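Local coordinates for protein GCN5-related N-acetyltransferase (Ralstonia eutropha JMP134, PDB 2Q0Y) that probably transfers acyl groups from a coenzyme A thioester to an as yet unidentified acceptor, as a member of the GNAT acetyltransferase family, at residues C16-A21 against N92-P97; W56-G61 against Q106-R111; I68-I73 against E113-E118. All coordinates share one frame; numbering follows the deposited sequence. Where two conformers were deposited one is given.

Overall arrangement
All three contacts pack helices against one sheet, from two faces. Contact 1 sets helix 12-25 on strand 86-95, whereas contacts 2 and 3 lay successive turns of helix 104-118 over strands 54-60 and 63-74, their centres about 13 Å apart. Leu93, on the strand of contact 1 but pointing to the other face, links it to the other two: its CD1 lies 3.9 Å from Leu108 CD1 and 4.1 Å from Ile68 CB. Strand pairing couples contacts 2 and 3, with Trp56 O 3.0 Å from Ile68 N. An unidentified ligand, probably from the crystallisation liquor, sits about 6 Å from the Asn92 side chain and may mark a pocket; Glu60, in the strand of contact 2, and His99 bind the zinc ion.

Contact 1: C16-A21 against N92-P97; sequences CRHREA and NLYVDP. With FMT (formic acid), chain G.
Arg19 and Asn92 meet through their polar groups while His18 and Ala21 pack on Tyr94, so the contact has a polar half and an aromatic half. The Arg19 chain, extended from CG to NE, crosses the Asn92 amide and presents NH1 to OD1 at 2.8 Å. The N-H...O angle of 151° indicates a moderately bent bond; OD1 lies close to the guanidinium plane, yet the two planar groups are turned 80° apart. OD1 also sits 3.3 Å from Arg19 CG, so the aliphatic part of the arginine passes beside the same oxygen. The guanidinium also holds at its edge a formic acid molecule, probably from the crystallisation liquor, NH2 to O1 at 3.2 Å and NH1 to O2 by a weaker bond.

Tyr94 has CG anti to its backbone N, and its CA-CB bond points to the helix. Ala21 CB lies over one face of the ring, offset toward the rim and 3.5 Å from CE1, a CH-pi contact. The His18 ring approaches obliquely, with CD2 3.7 Å from Tyr94 CD2. In the plane of the imidazole, ND1 meets a water at 2.9 Å, and that water donates to Asn92 O at 2.8 Å, bridging helix and strand.

Asn92 has positive phi and psi, consistent with the bulge seen in this strand of GNAT proteins. Further hydrogen bonds join Asn92 ND2 to Tyr53 OH, which with the arginine bond fixes the rotation of the amide, Tyr94 OH to Glu25 OE2, Arg19 NH2 to Pro77 O of the second subunit, and Leu93 N to an unidentified ligand. Helix 16-21 passes over strand 92-95 at 84°, Phe40 of helix 30-50 touches both Arg19 and Asn92, and Leu93 and Val95 face helix 104-118.

Contact 2: W56-G61 against Q106-R111; sequences WVMEEG and QALMNR. With ZN (zinc ion), chain B.
Trp56 and Arg111 carry the aromatic part of this contact, and Leu108, Ala107 and selenomethionine Met58 the aliphatic part; no hydrogen bond joins the two segments. The CH-pi evidence is clear. Arg111 CB stands over the five-membered ring of Trp56, 3.8 Å from its centroid and only 15° off the normal, with Trp56 CD1 the closest ring atom at 3.7 Å. Further along the bent arginine chain, CD lies above the same face. The guanidinium is turned nearly perpendicular to the indole, 84° between planes, and Arg111 CZ is 6.0 Å from the centroid of the six-membered ring, so any cation-pi attraction is at most weak. The aliphatic stem of the arginine, rather than its charge, therefore does the touching.

Among the purely apolar contacts, Leu108 inserts its CD2 branch toward the strand, 4.0 Å from Trp56 CB. Met58, bent at both chi2 and chi3, directs its terminal CE to the helix, 3.9 Å from Ala107 CB and 4.3 Å from Leu108 CD2.

Metal coordination takes place at the far end of the strand, away from the helix. Glu60 OE1 binds the zinc ion at 2.1 Å, and His99 is the second protein ligand.

Strand 56-60 and helix 106-111 run roughly antiparallel, at 149°. Strand 54-60 lies between strands 2-6 and 63-74, with Cys4 of strand 2-6 touching Trp56 and Met58 and Ala66 of strand 63-74 touching Leu108; helix 133-138 packs against Gln106 and Met109 on helix 104-118.

Contact 3: I68-I73 against E113-E118; sequences IGLMVI and EAEFAE
Leu70 and Phe116 form the centre of an apolar helix-on-sheet contact, in which the last turns of helix 104-118 lie over the middle strand of the sheet, 63-74. The short axes run in similar directions, 27° apart, with a closest approach of 9.8 Å. The gap is filled largely by the side chains of Leu70 and Phe116, the Phe116 ring also meeting the strand backbone at Met71 O; the nearest CA atoms, those of Val72 and Phe116, remain well separated.

Phe116 spans most of the distance. Its CG is anti to the carbonyl carbon (chi1 -72°), and the ring reaches the strand with CZ 3.9 Å from Leu70 CB. CE1 is the busier rim atom, approaching Met71 O at 3.4 Å and Val72 CG2 at 4.2 Å. Leu70 and Phe116 slide past one another in opposite directions. The leucine has CG in the crowded position between backbone N and carbonyl carbon (chi1 68°), and beyond it the two methyls reach the helix: CD1 lies 4.0 Å from Phe116 CE1, while CD2 meets the aliphatic CG of Glu115 at 4.0 Å. Glu115 crosses Leu70 at about a right angle and sends its carboxylate elsewhere, to a salt bridge with Arg119.

Ile90 and Ile121 also touch Phe116, as does Ile151 of the second subunit, so this end of the helix lies at the dimer contact. Strand 86-95, helix 104-118 and the parallel strand 123-127 make up a beta-alpha-beta crossover, and a helix of this kind packed over the neighbouring antiparallel strands is characteristic of the GNAT fold.

Contact 1: C16-A21 against N92-P97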
ATOM      1  N   CYS A  16      13.014 -15.803   1.328  1.00 11.84           N
ATOM      2  CA  CYS A  16      12.779 -15.974  -0.107  1.00  9.74           C
ATOM      3  C   CYS A  16      11.995 -17.239  -0.415  1.00  9.96           C
ATOM      4  O   CYS A  16      11.144 -17.234  -1.289  1.00 11.54           O
ATOM      5  CB  CYS A  16      14.099 -15.998  -0.871  1.00 11.17           C
ATOM      6  SG  CYS A  16      15.025 -14.438  -0.754  1.00 12.67           S
ATOM      7  N   ARG A  17      12.294 -18.316   0.305  1.00 11.40           N
ATOM      8  CA  ARG A  17      11.567 -19.588   0.148  1.00 13.21           C
ATOM      9  C   ARG A  17      10.112 -19.447   0.565  1.00 11.16           C
ATOM     10  O   ARG A  17       9.208 -19.971  -0.115  1.00 10.14           O
ATOM     11  CB  ARG A  17      12.218 -20.711   0.973  1.00 13.19           C
ATOM     12  CG  ARG A  17      13.407 -21.386   0.325  1.00 21.83           C
ATOM     13  CD  ARG A  17      14.076 -22.436   1.279  1.00 24.26           C
ATOM     14  NE  ARG A  17      13.231 -23.601   1.559  1.00 36.03           N
ATOM     15  CZ  ARG A  17      13.415 -24.810   1.024  1.00 38.60           C
ATOM     16  N   HIS A  18       9.888 -18.769   1.691  1.00  9.72           N
ATOM     17  CA  HIS A  18       8.540 -18.525   2.191  1.00 10.74           C
ATOM     18  C   HIS A  18       7.692 -17.716   1.204  1.00 11.67           C
ATOM     19  O   HIS A  18       6.543 -18.053   0.915  1.00 11.94           O
ATOM     20  CB  HIS A  18       8.583 -17.794   3.534  1.00 11.80           C
ATOM     21  CG  HIS A  18       8.984 -18.658   4.689  1.00 11.47           C
ATOM     22  ND1 HIS A  18       9.173 -18.145   5.951  1.00 12.53           N
ATOM     23  CD2 HIS A  18       9.228 -19.989   4.775  1.00 14.05           C
ATOM     24  CE1 HIS A  18       9.507 -19.125   6.770  1.00 10.19           C
ATOM     25  NE2 HIS A  18       9.546 -20.255   6.085  1.00 13.11           N
ATOM     26  N   ARG A  19       8.272 -16.638   0.693  1.00 13.05           N
ATOM     27  CA  ARG A  19       7.583 -15.804  -0.270  1.00 12.40           C
ATOM     28  C   ARG A  19       7.167 -16.612  -1.492  1.00 11.76           C
ATOM     29  O   ARG A  19       6.022 -16.533  -1.922  1.00 12.63           O
ATOM     30  CB  ARG A  19       8.459 -14.623  -0.677  1.00 10.48           C
ATOM     31  CG  ARG A  19       7.779 -13.608  -1.592  1.00 12.57           C
ATOM     32  CD  ARG A  19       8.581 -12.341  -1.691  1.00 12.81           C
ATOM     33  NE  ARG A  19       7.929 -11.284  -2.467  1.00  9.27           N
ATOM     34  CZ  ARG A  19       6.988 -10.464  -2.008  1.00 14.34           C
ATOM     35  NH1 ARG A  19       6.500 -10.601  -0.782  1.00 13.70           N
ATOM     36  NH2 ARG A  19       6.486  -9.538  -2.794  1.00 12.48           N
ATOM     37  N   GLU A  20       8.091 -17.372  -2.071  1.00  9.55           N
ATOM     38  CA  GLU A  20       7.791 -18.161  -3.264  0.50 11.00           C
ATOM     39  C   GLU A  20       6.701 -19.195  -2.977  1.00 10.56           C
ATOM     40  O   GLU A  20       5.736 -19.339  -3.755  1.00 11.78           O
ATOM     41  CB  GLU A  20       9.069 -18.841  -3.759  0.50  9.64           C
ATOM     42  CG  GLU A  20       8.932 -19.666  -5.027  0.50 13.21           C
ATOM     43  CD  GLU A  20      10.285 -20.061  -5.605  0.50 15.82           C
ATOM     44  OE1 GLU A  20      11.143 -19.170  -5.828  0.50 17.65           O
ATOM     45  OE2 GLU A  20      10.487 -21.265  -5.848  0.50 24.84           O
ATOM     46  N   ALA A  21       6.850 -19.912  -1.861  1.00 11.41           N
ATOM     47  CA  ALA A  21       5.892 -20.985  -1.510  1.00 11.34           C
ATOM     48  C   ALA A  21       4.481 -20.418  -1.280  1.00 11.25           C
ATOM     49  O   ALA A  21       3.498 -20.982  -1.762  1.00 11.09           O
ATOM     50  CB  ALA A  21       6.370 -21.779  -0.279  1.00 15.31           C
ATOM     51  N   ASN A  92       4.596 -11.974   3.685  1.00 10.66           N
ATOM     52  CA  ASN A  92       5.329 -13.237   3.677  1.00 11.23           C
ATOM     53  C   ASN A  92       5.030 -14.194   4.829  1.00 11.03           C
ATOM     54  O   ASN A  92       5.893 -14.976   5.219  1.00 12.46           O
ATOM     55  CB  ASN A  92       6.845 -12.993   3.611  1.00 11.08           C
ATOM     56  CG  ASN A  92       7.277 -12.330   2.333  1.00 12.41           C
ATOM     57  OD1 ASN A  92       6.648 -12.501   1.291  1.00 13.45           O
ATOM     58  ND2 ASN A  92       8.357 -11.560   2.402  1.00 11.71           N
ATOM     59  N   LEU A  93       3.799 -14.181   5.338  1.00 11.23           N
ATOM     60  CA  LEU A  93       3.374 -15.211   6.291  1.00 11.02           C
ATOM     61  C   LEU A  93       3.275 -16.546   5.569  1.00 11.11           C
ATOM     62  O   LEU A  93       2.480 -16.702   4.625  1.00 11.66           O
ATOM     63  CB  LEU A  93       2.022 -14.865   6.923  1.00 10.40           C
ATOM     64  CG  LEU A  93       1.460 -15.956   7.867  1.00 10.53           C
ATOM     65  CD1 LEU A  93       2.409 -16.261   9.013  1.00 13.50           C
ATOM     66  CD2 LEU A  93       0.111 -15.570   8.413  1.00 13.49           C
ATOM     67  N   TYR A  94       4.082 -17.501   6.019  1.00 11.50           N
ATOM     68  CA  TYR A  94       4.077 -18.848   5.465  1.00  9.89           C
ATOM     69  C   TYR A  94       4.201 -19.835   6.606  1.00  9.76           C
ATOM     70  O   TYR A  94       5.058 -19.670   7.487  1.00  9.21           O
ATOM     71  CB  TYR A  94       5.201 -19.080   4.465  1.00 10.10           C
ATOM     72  CG  TYR A  94       5.083 -20.441   3.800  1.00  9.86           C
ATOM     73  CD1 TYR A  94       4.095 -20.681   2.831  1.00  8.54           C
ATOM     74  CD2 TYR A  94       5.910 -21.498   4.166  1.00 12.20           C
ATOM     75  CE1 TYR A  94       3.970 -21.924   2.235  1.00  9.69           C
ATOM     76  CE2 TYR A  94       5.787 -22.748   3.591  1.00 11.86           C
ATOM     77  CZ  TYR A  94       4.808 -22.963   2.618  1.00  8.51           C
ATOM     78  OH  TYR A  94       4.697 -24.205   2.047  1.00  9.99           O
ATOM     79  N   VAL A  95       3.357 -20.863   6.575  1.00 10.06           N
ATOM     80  CA  VAL A  95       3.431 -21.952   7.544  1.00  7.87           C
ATOM     81  C   VAL A  95       3.597 -23.292   6.821  1.00  8.56           C
ATOM     82  O   VAL A  95       2.834 -23.619   5.906  1.00  7.99           O
ATOM     83  CB  VAL A  95       2.171 -21.998   8.457  1.00  8.84           C
ATOM     84  CG1 VAL A  95       2.292 -23.104   9.483  1.00 10.35           C
ATOM     85  CG2 VAL A  95       1.930 -20.677   9.163  1.00  9.67           C
ATOM     86  N   ASP A  96       4.579 -24.085   7.243  1.00  8.32           N
ATOM     87  CA  ASP A  96       4.797 -25.427   6.689  1.00  9.42           C
ATOM     88  C   ASP A  96       3.466 -26.181   6.583  1.00  8.40           C
ATOM     89  O   ASP A  96       2.721 -26.234   7.542  1.00 10.45           O
ATOM     90  CB  ASP A  96       5.752 -26.235   7.568  1.00 10.35           C
ATOM     91  CG  ASP A  96       5.901 -27.670   7.108  1.00 16.25           C
ATOM     92  OD1 ASP A  96       6.560 -27.885   6.081  1.00 11.26           O
ATOM     93  OD2 ASP A  96       5.365 -28.591   7.765  1.00 15.83           O
ATOM     94  N   PRO A  97       3.168 -26.767   5.409  1.00  9.25           N
ATOM     95  CA  PRO A  97       1.919 -27.456   5.175  1.00  8.58           C
ATOM     96  C   PRO A  97       1.551 -28.571   6.149  1.00 10.24           C
ATOM     97  O   PRO A  97       0.365 -28.886   6.293  1.00 13.73           O
ATOM     98  CB  PRO A  97       2.112 -28.035   3.768  1.00 10.00           C
ATOM     99  CG  PRO A  97       3.029 -27.158   3.118  1.00 11.88           C
ATOM    100  CD  PRO A  97       3.969 -26.687   4.178  1.00  9.47           C
TER
HETATM  101  C   FMT G 158       4.320  -8.347  -0.474  1.00 22.00           C
HETATM  102  O1  FMT G 158       4.456  -7.549  -1.359  1.00 22.39           O
HETATM  103  O2  FMT G 158       3.726  -9.377  -0.675  1.00 31.35           O
HETATM  104  O   HOH W   1       8.507 -15.333   6.101  1.00 12.98           O

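Contact 2: W56-G61 against Q106-R111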
ATOM      1  N   TRP A  56       9.515 -12.629  12.446  1.00 11.40           N
ATOM      2  CA  TRP A  56       9.637 -13.677  13.433  1.00 11.73           C
ATOM      3  C   TRP A  56       9.632 -15.018  12.731  1.00 11.47           C
ATOM      4  O   TRP A  56       8.994 -15.175  11.676  1.00  8.53           O
ATOM      5  CB  TRP A  56       8.463 -13.605  14.415  1.00 14.04           C
ATOM      6  CG  TRP A  56       8.249 -12.260  15.056  1.00 13.68           C
ATOM      7  CD1 TRP A  56       7.379 -11.277  14.654  1.00 17.72           C
ATOM      8  CD2 TRP A  56       8.909 -11.757  16.218  1.00 13.05           C
ATOM      9  NE1 TRP A  56       7.467 -10.186  15.501  1.00 17.29           N
ATOM     10  CE2 TRP A  56       8.405 -10.458  16.462  1.00 15.93           C
ATOM     11  CE3 TRP A  56       9.891 -12.272  17.063  1.00 15.65           C
ATOM     12  CZ2 TRP A  56       8.844  -9.678  17.538  1.00 18.25           C
ATOM     13  CZ3 TRP A  56      10.318 -11.503  18.143  1.00 15.85           C
ATOM     14  CH2 TRP A  56       9.804 -10.221  18.362  1.00 15.24           C
ATOM     15  N   VAL A  57      10.322 -15.982  13.322  1.00 11.40           N
ATOM     16  CA  VAL A  57      10.399 -17.347  12.806  1.00 10.29           C
ATOM     17  C   VAL A  57       9.896 -18.322  13.884  1.00 10.87           C
ATOM     18  O   VAL A  57      10.277 -18.209  15.045  1.00 10.03           O
ATOM     19  CB  VAL A  57      11.853 -17.685  12.409  1.00 10.56           C
ATOM     20  CG1 VAL A  57      11.983 -19.105  11.927  1.00 15.71           C
ATOM     21  CG2 VAL A  57      12.355 -16.693  11.331  1.00 16.69           C
HETATM   22  N   MSE A  58       9.018 -19.258  13.516  1.00  9.70           N
HETATM   23  CA  MSE A  58       8.618 -20.341  14.420  1.00 10.01           C
HETATM   24  C   MSE A  58       9.439 -21.591  14.116  1.00  9.30           C
HETATM   25  O   MSE A  58       9.521 -22.036  12.964  1.00  9.81           O
HETATM   26  CB  MSE A  58       7.132 -20.671  14.276  1.00 10.47           C
HETATM   27  CG  MSE A  58       6.587 -21.585  15.348  1.00 14.14           C
HETATM   28 SE   MSE A  58       6.396 -20.603  17.037  0.75 22.31          SE
HETATM   29  CE  MSE A  58       4.921 -19.487  16.566  1.00 21.64           C
ATOM     30  N   GLU A  59      10.033 -22.157  15.157  1.00 10.86           N
ATOM     31  CA  GLU A  59      10.905 -23.316  15.032  1.00  9.49           C
ATOM     32  C   GLU A  59      10.455 -24.475  15.913  1.00  9.49           C
ATOM     33  O   GLU A  59       9.929 -24.265  16.997  1.00 13.00           O
ATOM     34  CB  GLU A  59      12.334 -22.966  15.445  1.00 12.64           C
ATOM     35  CG  GLU A  59      12.923 -21.814  14.718  1.00 17.47           C
ATOM     36  CD  GLU A  59      14.379 -21.654  15.032  1.00 14.73           C
ATOM     37  OE1 GLU A  59      14.753 -21.802  16.213  1.00 21.34           O
ATOM     38  OE2 GLU A  59      15.140 -21.391  14.089  1.00 20.15           O
ATOM     39  N   GLU A  60      10.647 -25.681  15.390  1.00  9.77           N
ATOM     40  CA  GLU A  60      10.414 -26.917  16.118  0.50 10.40           C
ATOM     41  C   GLU A  60      11.781 -27.519  16.382  1.00 10.66           C
ATOM     42  O   GLU A  60      12.489 -27.895  15.454  1.00 10.79           O
ATOM     43  CB  GLU A  60       9.555 -27.900  15.299  0.50 10.28           C
ATOM     44  CG  GLU A  60       9.483 -29.306  15.890  0.50 12.70           C
ATOM     45  CD  GLU A  60       8.541 -30.238  15.147  0.50 10.66           C
ATOM     46  OE1 GLU A  60       7.995 -29.825  14.112  0.50  5.50           O
ATOM     47  OE2 GLU A  60       8.349 -31.392  15.610  0.50 12.12           O
ATOM     48  N   GLY A  61      12.170 -27.590  17.644  1.00 13.05           N
ATOM     49  CA  GLY A  61      13.487 -28.100  17.979  1.00 14.32           C
ATOM     50  C   GLY A  61      14.579 -27.451  17.156  1.00 13.91           C
ATOM     51  O   GLY A  61      15.471 -28.139  16.671  1.00 15.42           O
ATOM     52  N   GLN A 106      -1.770 -17.758  13.466  1.00 10.14           N
ATOM     53  CA  GLN A 106      -2.347 -16.791  14.406  1.00 11.39           C
ATOM     54  C   GLN A 106      -1.313 -16.298  15.419  1.00 10.56           C
ATOM     55  O   GLN A 106      -1.259 -15.108  15.737  1.00 11.61           O
ATOM     56  CB  GLN A 106      -3.558 -17.393  15.096  1.00  9.72           C
ATOM     57  CG  GLN A 106      -4.191 -16.448  16.105  1.00 15.07           C
ATOM     58  CD  GLN A 106      -5.565 -16.881  16.557  1.00 24.22           C
ATOM     59  OE1 GLN A 106      -6.000 -17.999  16.289  1.00 30.06           O
ATOM     60  NE2 GLN A 106      -6.262 -15.987  17.252  1.00 28.48           N
ATOM     61  N   ALA A 107      -0.452 -17.202  15.887  1.00 10.78           N
ATOM     62  CA  ALA A 107       0.624 -16.839  16.818  1.00 11.24           C
ATOM     63  C   ALA A 107       1.607 -15.838  16.204  1.00 11.38           C
ATOM     64  O   ALA A 107       1.976 -14.846  16.840  1.00 11.33           O
ATOM     65  CB  ALA A 107       1.348 -18.063  17.277  1.00 12.66           C
ATOM     66  N   LEU A 108       2.018 -16.081  14.966  1.00 11.07           N
ATOM     67  CA  LEU A 108       2.892 -15.150  14.256  1.00 10.52           C
ATOM     68  C   LEU A 108       2.198 -13.819  13.983  1.00 12.49           C
ATOM     69  O   LEU A 108       2.807 -12.760  14.132  1.00 11.82           O
ATOM     70  CB  LEU A 108       3.401 -15.761  12.949  1.00 11.70           C
ATOM     71  CG  LEU A 108       4.433 -16.881  13.119  1.00 11.91           C
ATOM     72  CD1 LEU A 108       4.767 -17.542  11.795  1.00 14.86           C
ATOM     73  CD2 LEU A 108       5.695 -16.359  13.765  1.00 14.81           C
HETATM   74  N   MSE A 109       0.924 -13.860  13.603  1.00 11.39           N
HETATM   75  CA  MSE A 109       0.184 -12.613  13.444  1.00 11.86           C
HETATM   76  C   MSE A 109       0.126 -11.836  14.756  1.00 11.56           C
HETATM   77  O   MSE A 109       0.275 -10.617  14.764  1.00 12.33           O
HETATM   78  CB  MSE A 109      -1.220 -12.870  12.929  1.00 12.37           C
HETATM   79  CG  MSE A 109      -1.299 -13.258  11.461  1.00 12.62           C
HETATM   80 SE   MSE A 109      -0.929 -11.795  10.264  0.75 16.01          SE
HETATM   81  CE  MSE A 109      -2.442 -10.623  10.685  1.00 14.79           C
ATOM     82  N   ASN A 110      -0.097 -12.533  15.860  1.00 12.05           N
ATOM     83  CA  ASN A 110      -0.129 -11.879  17.164  1.00 13.55           C
ATOM     84  C   ASN A 110       1.196 -11.215  17.482  1.00 12.72           C
ATOM     85  O   ASN A 110       1.216 -10.084  18.000  1.00 12.45           O
ATOM     86  CB  ASN A 110      -0.471 -12.881  18.277  1.00 13.89           C
ATOM     87  CG  ASN A 110      -1.943 -13.219  18.339  1.00 16.33           C
ATOM     88  OD1 ASN A 110      -2.792 -12.446  17.928  1.00 18.27           O
ATOM     89  ND2 ASN A 110      -2.249 -14.381  18.903  1.00 20.39           N
ATOM     90  N   ARG A 111       2.298 -11.904  17.178  1.00 12.97           N
ATOM     91  CA  ARG A 111       3.627 -11.320  17.391  1.00 14.33           C
ATOM     92  C   ARG A 111       3.844 -10.068  16.539  1.00 14.06           C
ATOM     93  O   ARG A 111       4.415  -9.085  17.010  1.00 13.51           O
ATOM     94  CB  ARG A 111       4.756 -12.299  17.087  1.00 15.64           C
ATOM     95  CG  ARG A 111       5.023 -13.333  18.158  1.00 24.99           C
ATOM     96  CD  ARG A 111       6.073 -12.882  19.226  1.00 37.66           C
ATOM     97  NE  ARG A 111       5.673 -11.711  20.023  1.00 41.04           N
ATOM     98  CZ  ARG A 111       4.643 -11.667  20.885  1.00 46.29           C
ATOM     99  NH1 ARG A 111       3.861 -12.731  21.107  1.00 46.39           N
ATOM    100  NH2 ARG A 111       4.385 -10.536  21.543  1.00 43.91           N
TER
HETATM  101 ZN    ZN B 153       6.323 -31.115  13.802  1.00 17.96          ZN

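Contact 3: I68-I73 against E113-E118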
ATOM      1  N   ILE A  68       7.086 -14.844   9.362  1.00 10.32           N
ATOM      2  CA  ILE A  68       6.294 -13.677   9.017  1.00  9.07           C
ATOM      3  C   ILE A  68       7.229 -12.483   8.871  1.00  8.83           C
ATOM      4  O   ILE A  68       8.303 -12.426   9.499  1.00 10.21           O
ATOM      5  CB  ILE A  68       5.177 -13.427  10.057  1.00 10.09           C
ATOM      6  CG1 ILE A  68       4.111 -12.451   9.522  1.00 12.24           C
ATOM      7  CG2 ILE A  68       5.781 -12.959  11.396  1.00 13.60           C
ATOM      8  CD1 ILE A  68       2.857 -12.420  10.406  1.00 13.03           C
ATOM      9  N   GLY A  69       6.837 -11.554   8.005  1.00  8.86           N
ATOM     10  CA  GLY A  69       7.605 -10.334   7.776  1.00 10.02           C
ATOM     11  C   GLY A  69       6.797  -9.112   8.170  1.00 10.83           C
ATOM     12  O   GLY A  69       5.566  -9.111   8.051  1.00 11.60           O
ATOM     13  N   LEU A  70       7.487  -8.059   8.598  1.00 12.55           N
ATOM     14  CA  LEU A  70       6.841  -6.796   8.917  1.00 14.34           C
ATOM     15  C   LEU A  70       7.728  -5.606   8.576  1.00 14.48           C
ATOM     16  O   LEU A  70       8.947  -5.669   8.669  1.00 14.90           O
ATOM     17  CB  LEU A  70       6.395  -6.750  10.387  1.00 15.56           C
ATOM     18  CG  LEU A  70       7.398  -6.711  11.525  1.00 22.10           C
ATOM     19  CD1 LEU A  70       7.800  -5.269  11.940  1.00 27.97           C
ATOM     20  CD2 LEU A  70       6.812  -7.459  12.751  1.00 21.89           C
HETATM   21  N   MSE A  71       7.069  -4.539   8.153  1.00 13.90           N
HETATM   22  CA  MSE A  71       7.706  -3.290   7.800  1.00 14.84           C
HETATM   23  C   MSE A  71       6.854  -2.164   8.337  1.00 13.55           C
HETATM   24  O   MSE A  71       5.675  -2.348   8.622  1.00 12.71           O
HETATM   25  CB  MSE A  71       7.809  -3.169   6.283  1.00 15.13           C
HETATM   26  CG  MSE A  71       8.497  -4.346   5.612  1.00 17.21           C
HETATM   27 SE   MSE A  71       8.395  -4.159   3.692  0.75 21.20          SE
HETATM   28  CE  MSE A  71       9.648  -2.953   3.629  1.00 19.46           C
ATOM     29  N   VAL A  72       7.476  -1.010   8.510  1.00 13.05           N
ATOM     30  CA  VAL A  72       6.748   0.222   8.799  1.00 13.36           C
ATOM     31  C   VAL A  72       7.050   1.098   7.595  1.00 14.16           C
ATOM     32  O   VAL A  72       8.195   1.507   7.387  1.00 15.35           O
ATOM     33  CB  VAL A  72       7.205   0.862  10.109  1.00 14.50           C
ATOM     34  CG1 VAL A  72       6.477   2.180  10.359  1.00 18.78           C
ATOM     35  CG2 VAL A  72       6.966  -0.095  11.264  1.00 16.37           C
ATOM     36  N   ILE A  73       6.042   1.330   6.766  1.00 13.43           N
ATOM     37  CA  ILE A  73       6.240   2.044   5.517  1.00 14.76           C
ATOM     38  C   ILE A  73       5.828   3.496   5.635  1.00 14.78           C
ATOM     39  O   ILE A  73       4.906   3.835   6.383  1.00 13.18           O
ATOM     40  CB  ILE A  73       5.527   1.358   4.356  1.00 15.01           C
ATOM     41  CG1 ILE A  73       4.020   1.355   4.542  1.00 13.01           C
ATOM     42  CG2 ILE A  73       6.025  -0.097   4.247  1.00 16.49           C
ATOM     43  CD1 ILE A  73       3.261   0.764   3.355  1.00 17.08           C
ATOM     44  N   GLU A 113       1.481  -8.041  15.191  1.00 10.83           N
ATOM     45  CA  GLU A 113       0.622  -6.962  15.684  1.00 10.68           C
ATOM     46  C   GLU A 113       1.164  -6.354  16.995  1.00 12.73           C
ATOM     47  O   GLU A 113       1.134  -5.139  17.173  1.00 12.55           O
ATOM     48  CB  GLU A 113      -0.804  -7.434  15.879  1.00 11.13           C
ATOM     49  CG  GLU A 113      -1.482  -7.819  14.561  1.00 12.31           C
ATOM     50  CD  GLU A 113      -2.895  -8.349  14.736  1.00 12.47           C
ATOM     51  OE1 GLU A 113      -3.489  -8.227  15.832  1.00 17.09           O
ATOM     52  OE2 GLU A 113      -3.387  -8.939  13.760  1.00 15.58           O
ATOM     53  N   ALA A 114       1.670  -7.198  17.890  1.00 12.17           N
ATOM     54  CA  ALA A 114       2.241  -6.729  19.159  1.00 13.25           C
ATOM     55  C   ALA A 114       3.488  -5.877  18.937  1.00 13.29           C
ATOM     56  O   ALA A 114       3.718  -4.911  19.664  1.00 12.50           O
ATOM     57  CB  ALA A 114       2.573  -7.898  20.051  1.00 14.53           C
ATOM     58  N   GLU A 115       4.291  -6.250  17.942  1.00 12.35           N
ATOM     59  CA  GLU A 115       5.467  -5.478  17.576  1.00 11.33           C
ATOM     60  C   GLU A 115       5.056  -4.088  17.089  1.00 11.88           C
ATOM     61  O   GLU A 115       5.635  -3.096  17.502  1.00 11.55           O
ATOM     62  CB  GLU A 115       6.290  -6.222  16.527  1.00 12.01           C
ATOM     63  CG  GLU A 115       7.544  -5.514  16.124  1.00 13.67           C
ATOM     64  CD  GLU A 115       8.583  -5.459  17.237  1.00 15.08           C
ATOM     65  OE1 GLU A 115       8.541  -6.315  18.133  1.00 14.37           O
ATOM     66  OE2 GLU A 115       9.444  -4.541  17.200  1.00 18.01           O
ATOM     67  N   PHE A 116       4.024  -4.012  16.249  1.00  9.94           N
ATOM     68  CA  PHE A 116       3.499  -2.714  15.817  1.00 10.16           C
ATOM     69  C   PHE A 116       3.008  -1.887  17.016  1.00  9.44           C
ATOM     70  O   PHE A 116       3.246  -0.682  17.085  1.00  9.61           O
ATOM     71  CB  PHE A 116       2.346  -2.873  14.811  1.00 10.71           C
ATOM     72  CG  PHE A 116       2.765  -3.339  13.441  1.00 10.65           C
ATOM     73  CD1 PHE A 116       3.973  -2.946  12.866  1.00 13.64           C
ATOM     74  CD2 PHE A 116       1.924  -4.154  12.715  1.00 12.75           C
ATOM     75  CE1 PHE A 116       4.335  -3.382  11.609  1.00 16.11           C
ATOM     76  CE2 PHE A 116       2.293  -4.602  11.443  1.00 14.49           C
ATOM     77  CZ  PHE A 116       3.498  -4.206  10.900  1.00 11.31           C
ATOM     78  N   ALA A 117       2.351  -2.539  17.968  1.00  8.57           N
ATOM     79  CA  ALA A 117       1.868  -1.853  19.170  1.00  9.31           C
ATOM     80  C   ALA A 117       3.026  -1.275  19.992  1.00  9.45           C
ATOM     81  O   ALA A 117       2.970  -0.137  20.433  1.00 10.75           O
ATOM     82  CB  ALA A 117       1.026  -2.751  20.011  1.00 11.04           C
ATOM     83  N   GLU A 118       4.058  -2.082  20.197  1.00  9.89           N
ATOM     84  CA  GLU A 118       5.270  -1.655  20.884  1.00 11.50           C
ATOM     85  C   GLU A 118       5.896  -0.437  20.208  1.00 10.88           C
ATOM     86  O   GLU A 118       6.420   0.452  20.888  1.00 13.01           O
ATOM     87  CB  GLU A 118       6.272  -2.813  20.905  1.00 11.19           C
ATOM     88  CG  GLU A 118       7.631  -2.492  21.506  1.00 13.55           C
ATOM     89  CD  GLU A 118       8.601  -3.665  21.371  1.00 17.10           C
ATOM     90  OE1 GLU A 118       8.392  -4.496  20.487  1.00 18.98           O
ATOM     91  OE2 GLU A 118       9.554  -3.775  22.155  1.00 23.69           O
TER